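Side-chain contacts in myosin-I heavy chain (Dictyostelium discoideum, PDB 5EJY), which is an actin-based motor with ATPase activity, involved in the early steps of phagocytosis and adhesion, and is represented here by a MyTH4-FERM unit of its tail: residues K94-E99 with C133-P138; V60-K65 with Y106-K111; F90-G95 with K184-V189; A53-V58 with E99-E104. All coordinates share one frame; numbering follows the deposited sequence.

Contact 1 of 4, residues K94-E99 with C133-P138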
loop_
_atom_site.group_PDB
_atom_site.type_symbol
_atom_site.label_atom_id
_atom_site.label_comp_id
_atom_site.label_asym_id
_atom_site.label_seq_id
_atom_site.Cartn_x
_atom_site.Cartn_y
_atom_site.Cartn_z
ATOM N N LYS A 94 -8.690 10.346 -16.974
ATOM C CA LYS A 94 -8.399 11.640 -17.588
ATOM C C LYS A 94 -8.179 12.709 -16.509
ATOM O O LYS A 94 -7.217 13.471 -16.558
ATOM C CB LYS A 94 -9.512 12.051 -18.556
ATOM C CG LYS A 94 -9.602 11.187 -19.818
ATOM C CD LYS A 94 -8.475 11.489 -20.804
ATOM C CE LYS A 94 -8.530 10.539 -22.005
ATOM N NZ LYS A 94 -7.443 10.828 -22.977
ATOM N N GLY A 95 -9.066 12.753 -15.519
ATOM C CA GLY A 95 -8.980 13.789 -14.495
ATOM C C GLY A 95 -7.771 13.653 -13.583
ATOM O O GLY A 95 -7.167 14.656 -13.174
ATOM N N LEU A 96 -7.413 12.417 -13.242
ATOM C CA LEU A 96 -6.272 12.206 -12.353
ATOM C C LEU A 96 -4.978 12.660 -13.038
ATOM O O LEU A 96 -4.131 13.308 -12.419
ATOM C CB LEU A 96 -6.172 10.735 -11.908
ATOM C CG LEU A 96 -5.015 10.422 -10.947
ATOM C CD1 LEU A 96 -5.134 11.254 -9.651
ATOM C CD2 LEU A 96 -4.937 8.914 -10.612
ATOM N N ALA A 97 -4.845 12.333 -14.319
ATOM C CA ALA A 97 -3.630 12.620 -15.073
ATOM C C ALA A 97 -3.546 14.050 -15.615
ATOM O O ALA A 97 -2.448 14.571 -15.837
ATOM C CB ALA A 97 -3.473 11.602 -16.227
ATOM N N ILE A 98 -4.699 14.672 -15.846
ATOM C CA ILE A 98 -4.754 15.985 -16.493
ATOM C C ILE A 98 -5.439 16.983 -15.559
ATOM O O ILE A 98 -6.668 17.063 -15.506
ATOM C CB ILE A 98 -5.492 15.911 -17.867
ATOM C CG1 ILE A 98 -4.870 14.823 -18.759
ATOM C CG2 ILE A 98 -5.448 17.249 -18.590
ATOM C CD1 ILE A 98 -5.810 14.318 -19.867
ATOM N N GLU A 99 -4.640 17.733 -14.811
ATOM C CA GLU A 99 -5.188 18.563 -13.743
ATOM C C GLU A 99 -6.158 19.591 -14.299
ATOM O O GLU A 99 -7.091 20.025 -13.615
ATOM C CB GLU A 99 -4.075 19.281 -12.980
ATOM C CG GLU A 99 -4.550 19.846 -11.657
ATOM C CD GLU A 99 -3.754 21.050 -11.210
ATOM O OE1 GLU A 99 -2.567 20.877 -10.857
ATOM O OE2 GLU A 99 -4.318 22.170 -11.221
ATOM N N CYS A 133 -14.458 12.406 -5.939
ATOM C CA CYS A 133 -13.885 12.891 -4.688
ATOM C C CYS A 133 -12.841 11.922 -4.109
ATOM O O CYS A 133 -11.905 12.353 -3.424
ATOM C CB CYS A 133 -14.985 13.114 -3.652
ATOM S SG CYS A 133 -16.020 14.570 -4.014
ATOM N N SER A 134 -13.038 10.628 -4.362
ATOM C CA SER A 134 -12.135 9.581 -3.873
ATOM C C SER A 134 -10.856 9.461 -4.705
ATOM O O SER A 134 -9.976 8.656 -4.376
ATOM C CB SER A 134 -12.862 8.231 -3.865
ATOM O OG SER A 134 -14.053 8.295 -3.075
ATOM N N THR A 135 -10.767 10.243 -5.779
ATOM C CA THR A 135 -9.649 10.147 -6.724
ATOM C C THR A 135 -8.791 11.421 -6.814
ATOM O O THR A 135 -7.559 11.349 -6.791
ATOM C CB THR A 135 -10.133 9.714 -8.141
ATOM O OG1 THR A 135 -11.034 8.600 -8.023
ATOM C CG2 THR A 135 -8.917 9.311 -9.040
ATOM N N PHE A 136 -9.434 12.583 -6.940
ATOM C CA PHE A 136 -8.724 13.864 -6.977
ATOM C C PHE A 136 -9.698 14.983 -6.598
ATOM O O PHE A 136 -10.912 14.855 -6.801
ATOM C CB PHE A 136 -8.137 14.158 -8.380
ATOM C CG PHE A 136 -9.142 14.033 -9.482
ATOM C CD1 PHE A 136 -10.047 15.061 -9.740
ATOM C CD2 PHE A 136 -9.229 12.864 -10.227
ATOM C CE1 PHE A 136 -11.009 14.932 -10.729
ATOM C CE2 PHE A 136 -10.185 12.725 -11.226
ATOM C CZ PHE A 136 -11.081 13.765 -11.473
ATOM N N PRO A 137 -9.171 16.075 -6.044
ATOM C CA PRO A 137 -10.063 17.157 -5.641
ATOM C C PRO A 137 -10.235 18.191 -6.749
ATOM O O PRO A 137 -9.490 18.198 -7.733
ATOM C CB PRO A 137 -9.333 17.761 -4.446
ATOM C CG PRO A 137 -7.868 17.625 -4.844
ATOM C CD PRO A 137 -7.772 16.341 -5.654
ATOM N N PRO A 138 -11.250 19.062 -6.607
ATOM C CA PRO A 138 -11.321 20.224 -7.494
ATOM C C PRO A 138 -10.082 21.072 -7.262
ATOM O O PRO A 138 -9.481 20.972 -6.192
ATOM C CB PRO A 138 -12.567 20.986 -6.983
ATOM C CG PRO A 138 -13.376 19.943 -6.205
ATOM C CD PRO A 138 -12.322 19.038 -5.599
#
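Phe136 lays one face of its ring against the backbone of Gly95, whose C atom sits 3.5 Å above the ring plane, offset toward the rim. Ring atom CZ lies 3.7 Å from Gly95 CA, and CE2 reaches Leu96 N at 3.4 Å, an oblique approach. With the ring in this place a side chain on Gly95 would collide with it: a CB built there would fall 2.3 Å from Phe136 CZ. The ring reaches the helix because CG stands between the backbone N and the carbonyl carbon (chi1 52°).

Leu96 CB adds an apolar touch, packing 4.1 Å from Phe136 CD2; Leu96 CD1 instead meets a polar atom, Thr135 O, at 3.8 Å. Thr135 offers its methyl CG2 to Leu96 CB and turns its hydroxyl to Phe131 O in helix 119-133.

Thus the loop after that helix is seated on the end of helix 81-97, within the helical MyTH4 domain. Were Phe136 cut back to an alanine, a gap would probably open over Gly95 and Leu96 CB would lose its aromatic neighbour. With no hydrogen bond crossing between the segments, the fit rests on shape, an aromatic face against bare helix backbone.

Contact 2 of 4, residues V60-K65 with Y106-K111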
loop_
_atom_site.group_PDB
_atom_site.type_symbol
_atom_site.label_atom_id
_atom_site.label_comp_id
_atom_site.label_asym_id
_atom_site.label_seq_id
_atom_site.Cartn_x
_atom_site.Cartn_y
_atom_site.Cartn_z
ATOM N N VAL A 60 -16.071 16.859 -23.786
ATOM C CA VAL A 60 -17.311 16.428 -24.417
ATOM C C VAL A 60 -17.494 14.917 -24.312
ATOM O O VAL A 60 -18.598 14.449 -24.046
ATOM C CB VAL A 60 -17.393 16.883 -25.896
ATOM C CG1 VAL A 60 -18.564 16.214 -26.595
ATOM C CG2 VAL A 60 -17.488 18.417 -25.987
ATOM N N GLU A 61 -16.417 14.153 -24.501
ATOM C CA GLU A 61 -16.484 12.697 -24.358
ATOM C C GLU A 61 -16.790 12.292 -22.913
ATOM O O GLU A 61 -17.529 11.341 -22.660
ATOM C CB GLU A 61 -15.159 12.049 -24.788
ATOM C CG GLU A 61 -14.829 12.223 -26.254
ATOM C CD GLU A 61 -13.452 11.679 -26.612
ATOM O OE1 GLU A 61 -12.654 11.388 -25.689
ATOM O OE2 GLU A 61 -13.169 11.542 -27.818
ATOM N N ILE A 62 -16.188 13.002 -21.968
ATOM C CA ILE A 62 -16.431 12.735 -20.556
ATOM C C ILE A 62 -17.928 12.870 -20.252
ATOM O O ILE A 62 -18.517 12.047 -19.551
ATOM C CB ILE A 62 -15.592 13.682 -19.663
ATOM C CG1 ILE A 62 -14.135 13.199 -19.636
ATOM C CG2 ILE A 62 -16.210 13.782 -18.248
ATOM C CD1 ILE A 62 -13.124 14.177 -19.038
ATOM N N PHE A 63 -18.550 13.902 -20.803
ATOM C CA PHE A 63 -19.971 14.100 -20.557
ATOM C C PHE A 63 -20.784 12.930 -21.083
ATOM O O PHE A 63 -21.697 12.451 -20.419
ATOM C CB PHE A 63 -20.478 15.420 -21.136
ATOM C CG PHE A 63 -21.853 15.790 -20.638
ATOM C CD1 PHE A 63 -22.015 16.396 -19.406
ATOM C CD2 PHE A 63 -22.981 15.488 -21.384
ATOM C CE1 PHE A 63 -23.292 16.730 -18.936
ATOM C CE2 PHE A 63 -24.252 15.819 -20.926
ATOM C CZ PHE A 63 -24.406 16.431 -19.705
ATOM N N SER A 64 -20.445 12.450 -22.270
ATOM C CA SER A 64 -21.079 11.238 -22.786
ATOM C C SER A 64 -20.897 10.046 -21.841
ATOM O O SER A 64 -21.824 9.248 -21.667
ATOM C CB SER A 64 -20.561 10.897 -24.184
ATOM O OG SER A 64 -20.755 11.995 -25.058
ATOM N N LYS A 65 -19.718 9.921 -21.231
ATOM C CA LYS A 65 -19.490 8.844 -20.264
ATOM C C LYS A 65 -20.344 9.013 -19.003
ATOM O O LYS A 65 -20.854 8.033 -18.453
ATOM C CB LYS A 65 -18.009 8.732 -19.872
ATOM C CG LYS A 65 -17.042 8.547 -21.026
ATOM C CD LYS A 65 -17.314 7.290 -21.831
ATOM C CE LYS A 65 -16.207 7.080 -22.866
ATOM N NZ LYS A 65 -16.577 6.087 -23.910
ATOM N N TYR A 106 -15.880 18.133 -12.360
ATOM C CA TYR A 106 -16.731 18.450 -11.219
ATOM C C TYR A 106 -17.941 19.301 -11.627
ATOM O O TYR A 106 -19.027 19.108 -11.111
ATOM C CB TYR A 106 -15.943 19.158 -10.123
ATOM C CG TYR A 106 -15.236 18.222 -9.165
ATOM C CD1 TYR A 106 -15.919 17.641 -8.106
ATOM C CD2 TYR A 106 -13.886 17.909 -9.330
ATOM C CE1 TYR A 106 -15.279 16.785 -7.218
ATOM C CE2 TYR A 106 -13.233 17.053 -8.437
ATOM C CZ TYR A 106 -13.937 16.501 -7.385
ATOM O OH TYR A 106 -13.312 15.659 -6.492
ATOM N N CYS A 107 -17.744 20.231 -12.556
ATOM C CA CYS A 107 -18.839 21.091 -13.007
ATOM C C CYS A 107 -19.902 20.282 -13.719
ATOM O O CYS A 107 -21.089 20.572 -13.591
ATOM C CB CYS A 107 -18.336 22.206 -13.931
ATOM S SG CYS A 107 -17.477 23.516 -13.096
ATOM N N GLN A 108 -19.480 19.284 -14.492
ATOM C CA GLN A 108 -20.440 18.401 -15.152
ATOM C C GLN A 108 -21.277 17.626 -14.144
ATOM O O GLN A 108 -22.468 17.389 -14.372
ATOM C CB GLN A 108 -19.744 17.423 -16.097
ATOM C CG GLN A 108 -19.080 18.084 -17.296
ATOM C CD GLN A 108 -18.495 17.069 -18.271
ATOM O OE1 GLN A 108 -18.861 15.891 -18.259
ATOM N NE2 GLN A 108 -17.585 17.525 -19.120
ATOM N N LEU A 109 -20.661 17.219 -13.036
ATOM C CA LEU A 109 -21.391 16.453 -12.015
ATOM C C LEU A 109 -22.323 17.344 -11.185
ATOM O O LEU A 109 -23.427 16.935 -10.809
ATOM C CB LEU A 109 -20.420 15.693 -11.102
ATOM C CG LEU A 109 -19.476 14.759 -11.866
ATOM C CD1 LEU A 109 -18.449 14.102 -10.938
ATOM C CD2 LEU A 109 -20.268 13.705 -12.647
ATOM N N ILE A 110 -21.865 18.552 -10.878
ATOM C CA ILE A 110 -22.733 19.530 -10.218
ATOM C C ILE A 110 -23.948 19.779 -11.099
ATOM O O ILE A 110 -25.093 19.691 -10.644
ATOM C CB ILE A 110 -21.998 20.850 -9.974
ATOM C CG1 ILE A 110 -20.857 20.632 -8.978
ATOM C CG2 ILE A 110 -22.974 21.934 -9.462
ATOM C CD1 ILE A 110 -19.832 21.742 -8.959
ATOM N N LYS A 111 -23.684 20.065 -12.369
ATOM C CA LYS A 111 -24.730 20.304 -13.364
ATOM C C LYS A 111 -25.757 19.171 -13.429
ATOM O O LYS A 111 -26.967 19.410 -13.342
ATOM C CB LYS A 111 -24.093 20.533 -14.748
ATOM C CG LYS A 111 -25.037 20.370 -15.932
ATOM C CD LYS A 111 -24.286 20.522 -17.270
ATOM C CE LYS A 111 -25.177 20.126 -18.442
ATOM N NZ LYS A 111 -26.328 21.084 -18.579
#
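Gln108 reaches from helix 102-112 to the backbone of Phe63 on helix 53-70. Its chain is extended beyond CG, and the apolar part, CB and CG, runs past the Phe63 ring, with CG 4.0 Å from Phe63 CD1. The amide carbon CD then comes in at the ring edge, in the plane of the ring, while the amide itself is turned 64° from that plane. OE1 ends close to Phe63 CA, at 3.1 Å, and also lies 3.4 Å from Ile62 CG2. Although Phe63 N is near this oxygen, the angle is too poor for a hydrogen bond. NE2 does the holding instead, donating to Ala59 O one turn back along helix 53-70 and to Glu104 OE2 within its own helix, two bonds that fix the rotation of the amide.

The two helices are neighbours in the helical bundle of the MyTH4 domain; their segments approach to 10.6 Å between axes and cross at -40°, running broadly the same way.

One turn beyond Gln108, Lys111 brings its CE to the far part of the same ring, 3.9 Å from Phe63 CE1, at an oblique approach. A bend at the last torsion (chi4 66°) lets NZ turn to Ser37 O and Gln39 OE1 in the loop before helix 53-70, which also sends Ile43 onto Phe63.

Contact 3 of 4, residues F90-G95 with K184-V189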
loop_
_atom_site.group_PDB
_atom_site.type_symbol
_atom_site.label_atom_id
_atom_site.label_comp_id
_atom_site.label_asym_id
_atom_site.label_seq_id
_atom_site.Cartn_x
_atom_site.Cartn_y
_atom_site.Cartn_z
ATOM N N PHE A 90 -12.734 5.786 -17.402
ATOM C CA PHE A 90 -12.347 6.761 -18.407
ATOM C C PHE A 90 -12.273 8.167 -17.796
ATOM O O PHE A 90 -11.262 8.873 -17.914
ATOM C CB PHE A 90 -13.335 6.731 -19.574
ATOM C CG PHE A 90 -13.009 7.713 -20.660
ATOM C CD1 PHE A 90 -12.195 7.351 -21.718
ATOM C CD2 PHE A 90 -13.514 9.000 -20.621
ATOM C CE1 PHE A 90 -11.889 8.255 -22.721
ATOM C CE2 PHE A 90 -13.208 9.914 -21.619
ATOM C CZ PHE A 90 -12.403 9.541 -22.672
ATOM N N ILE A 91 -13.361 8.562 -17.148
ATOM C CA ILE A 91 -13.450 9.858 -16.487
ATOM C C ILE A 91 -12.318 10.102 -15.489
ATOM O O ILE A 91 -11.655 11.137 -15.539
ATOM C CB ILE A 91 -14.799 10.003 -15.752
ATOM C CG1 ILE A 91 -15.948 9.941 -16.763
ATOM C CG2 ILE A 91 -14.851 11.319 -14.977
ATOM C CD1 ILE A 91 -17.302 9.913 -16.142
ATOM N N LEU A 92 -12.116 9.152 -14.578
ATOM C CA LEU A 92 -11.144 9.314 -13.504
ATOM C C LEU A 92 -9.708 9.269 -14.015
ATOM O O LEU A 92 -8.831 9.931 -13.466
ATOM C CB LEU A 92 -11.345 8.241 -12.434
ATOM C CG LEU A 92 -12.701 8.234 -11.743
ATOM C CD1 LEU A 92 -12.711 7.138 -10.663
ATOM C CD2 LEU A 92 -12.996 9.606 -11.163
ATOM N N THR A 93 -9.464 8.483 -15.058
ATOM C CA THR A 93 -8.115 8.408 -15.626
ATOM C C THR A 93 -7.750 9.749 -16.246
ATOM O O THR A 93 -6.645 10.265 -16.045
ATOM C CB THR A 93 -7.993 7.285 -16.683
ATOM O OG1 THR A 93 -8.393 6.036 -16.096
ATOM C CG2 THR A 93 -6.554 7.149 -17.165
ATOM N N LYS A 94 -8.690 10.346 -16.974
ATOM C CA LYS A 94 -8.399 11.640 -17.588
ATOM C C LYS A 94 -8.179 12.709 -16.509
ATOM O O LYS A 94 -7.217 13.471 -16.558
ATOM C CB LYS A 94 -9.512 12.051 -18.556
ATOM C CG LYS A 94 -9.602 11.187 -19.818
ATOM C CD LYS A 94 -8.475 11.489 -20.804
ATOM C CE LYS A 94 -8.530 10.539 -22.005
ATOM N NZ LYS A 94 -7.443 10.828 -22.977
ATOM N N GLY A 95 -9.066 12.753 -15.519
ATOM C CA GLY A 95 -8.980 13.789 -14.495
ATOM C C GLY A 95 -7.771 13.653 -13.583
ATOM O O GLY A 95 -7.167 14.656 -13.174
ATOM N N LYS A 184 -2.125 8.114 -6.331
ATOM C CA LYS A 184 -1.370 7.949 -7.560
ATOM C C LYS A 184 -2.092 7.143 -8.618
ATOM O O LYS A 184 -1.652 7.107 -9.767
ATOM C CB LYS A 184 -0.030 7.276 -7.248
ATOM C CG LYS A 184 0.816 8.061 -6.257
ATOM C CD LYS A 184 2.177 7.423 -6.070
ATOM C CE LYS A 184 3.034 8.232 -5.106
ATOM N NZ LYS A 184 4.386 7.612 -4.984
ATOM N N GLN A 185 -3.186 6.482 -8.245
ATOM C CA GLN A 185 -3.850 5.593 -9.185
ATOM C C GLN A 185 -5.360 5.803 -9.184
ATOM O O GLN A 185 -5.928 6.285 -8.206
ATOM C CB GLN A 185 -3.539 4.119 -8.851
ATOM C CG GLN A 185 -2.044 3.797 -8.646
ATOM C CD GLN A 185 -1.180 4.131 -9.874
ATOM O OE1 GLN A 185 -1.660 4.111 -11.008
ATOM N NE2 GLN A 185 0.105 4.432 -9.645
ATOM N N VAL A 186 -5.995 5.410 -10.282
ATOM C CA VAL A 186 -7.443 5.339 -10.374
ATOM C C VAL A 186 -7.955 4.117 -9.594
ATOM O O VAL A 186 -7.370 3.032 -9.680
ATOM C CB VAL A 186 -7.870 5.225 -11.856
ATOM C CG1 VAL A 186 -9.356 4.878 -11.983
ATOM C CG2 VAL A 186 -7.524 6.523 -12.607
ATOM N N PRO A 187 -9.036 4.293 -8.821
ATOM C CA PRO A 187 -9.624 3.177 -8.068
ATOM C C PRO A 187 -9.840 1.905 -8.897
ATOM O O PRO A 187 -10.304 1.971 -10.042
ATOM C CB PRO A 187 -10.978 3.742 -7.633
ATOM C CG PRO A 187 -10.705 5.177 -7.435
ATOM C CD PRO A 187 -9.687 5.578 -8.480
ATOM N N SER A 188 -9.491 0.762 -8.316
ATOM C CA SER A 188 -9.815 -0.541 -8.898
ATOM C C SER A 188 -11.317 -0.773 -8.823
ATOM O O SER A 188 -12.027 -0.064 -8.109
ATOM C CB SER A 188 -9.127 -1.655 -8.107
ATOM O OG SER A 188 -9.560 -1.654 -6.763
ATOM N N VAL A 189 -11.803 -1.789 -9.527
ATOM C CA VAL A 189 -13.218 -2.148 -9.424
ATOM C C VAL A 189 -13.651 -2.471 -7.989
ATOM O O VAL A 189 -14.751 -2.118 -7.564
ATOM C CB VAL A 189 -13.574 -3.338 -10.337
ATOM C CG1 VAL A 189 -15.008 -3.812 -10.051
ATOM C CG2 VAL A 189 -13.410 -2.947 -11.790
#
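Val186 points its side chain at helix 81-97 and meets it with both methyls, fitting between Leu92 and Thr93. The tight part lies on the inner side. With CG1 anti to the backbone N (chi1 169°), that methyl faces Leu92 CB at 3.9 Å, whereas CG2 settles over the backbone, 3.7 Å from Leu92 O and 3.6 Å from Thr93 CA. Farther in, Leu92 CD1 meets Pro187 CD at 4.0 Å, the two side chains crossing at about a right angle. Both Leu92 and Pro187 are buried, and each also packs on Thr135, so this end of the contact continues into the domain interior.

The solvent side is thinner. Thr93 is exposed, and its side chain contributes OG1, 3.6 Å from Val186 CG2, a polar atom beside a methyl. The hydroxyl donates its hydrogen bond within its own helix, to Lys89 O.

Most of segment 184-189 is the extended loop that joins helix 161-180 to helix 189-196 in the MyTH4 domain. Ser188 stands at the N-cap of the latter helix. On its other flank the segment meets helix 264-277 of the ubiquitin-like FERM lobe, with Val186 O bonded to Ser269 OG and Val189 N to Glu272 OE2. The chemistry is therefore divided: segment 184-189 gives apolar carbons to helix 81-97, with no hydrogen bond between the segments, and backbone polar groups to the FERM lobe, so that this strip of the MyTH4 domain faces its own core on one flank and the FERM lobe on the other.

Contact 4 of 4, residues A53-V58 with E99-E104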
loop_
_atom_site.group_PDB
_atom_site.type_symbol
_atom_site.label_atom_id
_atom_site.label_comp_id
_atom_site.label_asym_id
_atom_site.label_seq_id
_atom_site.Cartn_x
_atom_site.Cartn_y
_atom_site.Cartn_z
ATOM N N ALA A 53 -7.361 22.304 -27.668
ATOM C CA ALA A 53 -8.471 21.749 -28.435
ATOM C C ALA A 53 -8.751 20.284 -28.099
ATOM O O ALA A 53 -9.902 19.839 -28.147
ATOM C CB ALA A 53 -8.218 21.909 -29.924
ATOM N N GLU A 54 -7.700 19.533 -27.775
ATOM C CA GLU A 54 -7.863 18.126 -27.416
ATOM C C GLU A 54 -8.609 17.964 -26.093
ATOM O O GLU A 54 -9.380 17.026 -25.931
ATOM C CB GLU A 54 -6.507 17.406 -27.357
ATOM C CG GLU A 54 -6.538 16.048 -26.650
ATOM C CD GLU A 54 -7.129 14.938 -27.506
ATOM O OE1 GLU A 54 -7.382 15.178 -28.709
ATOM O OE2 GLU A 54 -7.333 13.822 -26.975
ATOM N N GLN A 55 -8.369 18.867 -25.146
ATOM C CA GLN A 55 -9.048 18.791 -23.857
ATOM C C GLN A 55 -10.509 19.185 -23.989
ATOM O O GLN A 55 -11.362 18.692 -23.251
ATOM C CB GLN A 55 -8.355 19.648 -22.797
ATOM C CG GLN A 55 -7.113 18.983 -22.208
ATOM C CD GLN A 55 -6.403 19.847 -21.190
ATOM O OE1 GLN A 55 -6.991 20.256 -20.185
ATOM N NE2 GLN A 55 -5.126 20.132 -21.441
ATOM N N THR A 56 -10.796 20.076 -24.932
ATOM C CA THR A 56 -12.179 20.430 -25.217
ATOM C C THR A 56 -12.912 19.196 -25.727
ATOM O O THR A 56 -14.020 18.893 -25.287
ATOM C CB THR A 56 -12.267 21.550 -26.270
ATOM O OG1 THR A 56 -11.627 22.728 -25.769
ATOM C CG2 THR A 56 -13.715 21.864 -26.601
ATOM N N LYS A 57 -12.281 18.474 -26.650
ATOM C CA LYS A 57 -12.876 17.269 -27.216
ATOM C C LYS A 57 -13.090 16.193 -26.156
ATOM O O LYS A 57 -14.128 15.532 -26.121
ATOM C CB LYS A 57 -11.990 16.703 -28.335
ATOM C CG LYS A 57 -12.533 15.405 -28.929
ATOM C CD LYS A 57 -11.572 14.778 -29.947
ATOM C CE LYS A 57 -10.349 14.154 -29.273
ATOM N NZ LYS A 57 -10.650 12.868 -28.569
ATOM N N VAL A 58 -12.095 16.008 -25.298
ATOM C CA VAL A 58 -12.202 15.022 -24.228
ATOM C C VAL A 58 -13.299 15.391 -23.210
ATOM O O VAL A 58 -13.997 14.520 -22.692
ATOM C CB VAL A 58 -10.850 14.843 -23.516
ATOM C CG1 VAL A 58 -11.018 13.989 -22.248
ATOM C CG2 VAL A 58 -9.827 14.209 -24.470
ATOM N N GLU A 99 -4.640 17.733 -14.811
ATOM C CA GLU A 99 -5.188 18.563 -13.743
ATOM C C GLU A 99 -6.158 19.591 -14.299
ATOM O O GLU A 99 -7.091 20.025 -13.615
ATOM C CB GLU A 99 -4.075 19.281 -12.980
ATOM C CG GLU A 99 -4.550 19.846 -11.657
ATOM C CD GLU A 99 -3.754 21.050 -11.210
ATOM O OE1 GLU A 99 -2.567 20.877 -10.857
ATOM O OE2 GLU A 99 -4.318 22.170 -11.221
ATOM N N SER A 100 -5.938 19.983 -15.544
ATOM C CA SER A 100 -6.744 21.041 -16.134
ATOM C C SER A 100 -8.109 20.554 -16.622
ATOM O O SER A 100 -8.877 21.336 -17.177
ATOM C CB SER A 100 -5.969 21.738 -17.263
ATOM O OG SER A 100 -5.565 20.808 -18.249
ATOM N N LEU A 101 -8.409 19.269 -16.425
ATOM C CA LEU A 101 -9.734 18.748 -16.721
ATOM C C LEU A 101 -10.542 18.479 -15.442
ATOM O O LEU A 101 -11.691 18.093 -15.505
ATOM C CB LEU A 101 -9.652 17.465 -17.551
ATOM C CG LEU A 101 -9.450 17.615 -19.065
ATOM C CD1 LEU A 101 -9.158 16.279 -19.685
ATOM C CD2 LEU A 101 -10.691 18.240 -19.716
ATOM N N ARG A 102 -9.927 18.662 -14.284
ATOM C CA ARG A 102 -10.585 18.276 -13.039
ATOM C C ARG A 102 -11.810 19.133 -12.773
ATOM O O ARG A 102 -12.887 18.607 -12.418
ATOM C CB ARG A 102 -9.604 18.360 -11.863
ATOM C CG ARG A 102 -8.494 17.311 -11.966
ATOM C CD ARG A 102 -7.498 17.427 -10.849
ATOM N NE ARG A 102 -6.487 16.374 -10.940
ATOM C CZ ARG A 102 -5.509 16.207 -10.064
ATOM N NH1 ARG A 102 -5.425 17.008 -9.016
ATOM N NH2 ARG A 102 -4.631 15.221 -10.220
ATOM N N ASP A 103 -11.663 20.444 -12.940
ATOM C CA ASP A 103 -12.805 21.330 -12.641
ATOM C C ASP A 103 -13.935 21.106 -13.633
ATOM O O ASP A 103 -15.112 21.112 -13.264
ATOM C CB ASP A 103 -12.385 22.798 -12.568
ATOM C CG ASP A 103 -11.541 23.096 -11.338
ATOM O OD1 ASP A 103 -11.490 22.249 -10.410
ATOM O OD2 ASP A 103 -10.931 24.178 -11.291
ATOM N N GLU A 104 -13.570 20.873 -14.891
ATOM C CA GLU A 104 -14.533 20.465 -15.908
ATOM C C GLU A 104 -15.404 19.302 -15.435
ATOM O O GLU A 104 -16.638 19.382 -15.467
ATOM C CB GLU A 104 -13.809 20.074 -17.202
ATOM C CG GLU A 104 -14.728 19.513 -18.279
ATOM C CD GLU A 104 -15.479 20.596 -19.035
ATOM O OE1 GLU A 104 -14.924 21.705 -19.197
ATOM O OE2 GLU A 104 -16.628 20.331 -19.458
#
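Gln55 and Ser100 are brought together by their torsions: Gln55 has CG anti to its carbonyl carbon (chi1 -79°) and an extended chain beyond it, while Ser100 OG stands between its own backbone N and carbonyl carbon (chi1 57°). The contact joins the first turns of helix 53-70 to the turn that leads into helix 102-112, two elements of the helical MyTH4 domain.

Ser100 OG donates to Gln55 OE1 in a hydrogen bond modelled at 2.5 Å, so short that its exact length is doubtful. The other amide atom, NE2, is tied to Asp52 OD2, so the amide is held from the residue just ahead of its helix as well as from across the contact.

Beneath this polar link, which lies near the surface, Leu101 is buried. Its CG passes 3.8 Å from Gln55 OE1 and 4.1 Å from Gln55 CG, so the glutamine chain lies over the leucine. With an alanine at the position of Gln55, the Ser100 hydroxyl is likely to lose this acceptor and one flank of Leu101 to be uncovered.

A turn farther on, Glu104 binds the loop ahead of helix 53-70, through Leu47 N, Leu48 N and His50 NE2. The methyls of Leu101 divide between two residues of helix 53-70: Leu101 CD2 lies 3.6 Å from Gln55 O, and Leu101 CD1 meets Val58 CG1 at 3.9 Å, the two side chains crossing at about a right angle.

In the fold
All four contacts lie in the MyTH4 domain. Contacts 1 and 3 share Lys94 and Gly95 of helix 81-97, and their centres are about 8 Å apart; contacts 2 and 4 follow one another along helix 53-70 and along helix 102-112 with the turn that leads into it, about 10 Å apart between centres. Arg102 ties contact 4 to contact 1, its NE 2.9 Å from Gly95 O and its NH2 3.0 Å from Leu96 O. Tyr106 OH, probably hydrogen-bonded to Phe136 O, links contact 2 to contact 1. Between contacts 2 and 3, Lys65 makes a cation-pi contact with Phe90; its NZ also binds a polyethylene glycol, probably from crystallisation. Contact 3 lies toward the FERM lobes.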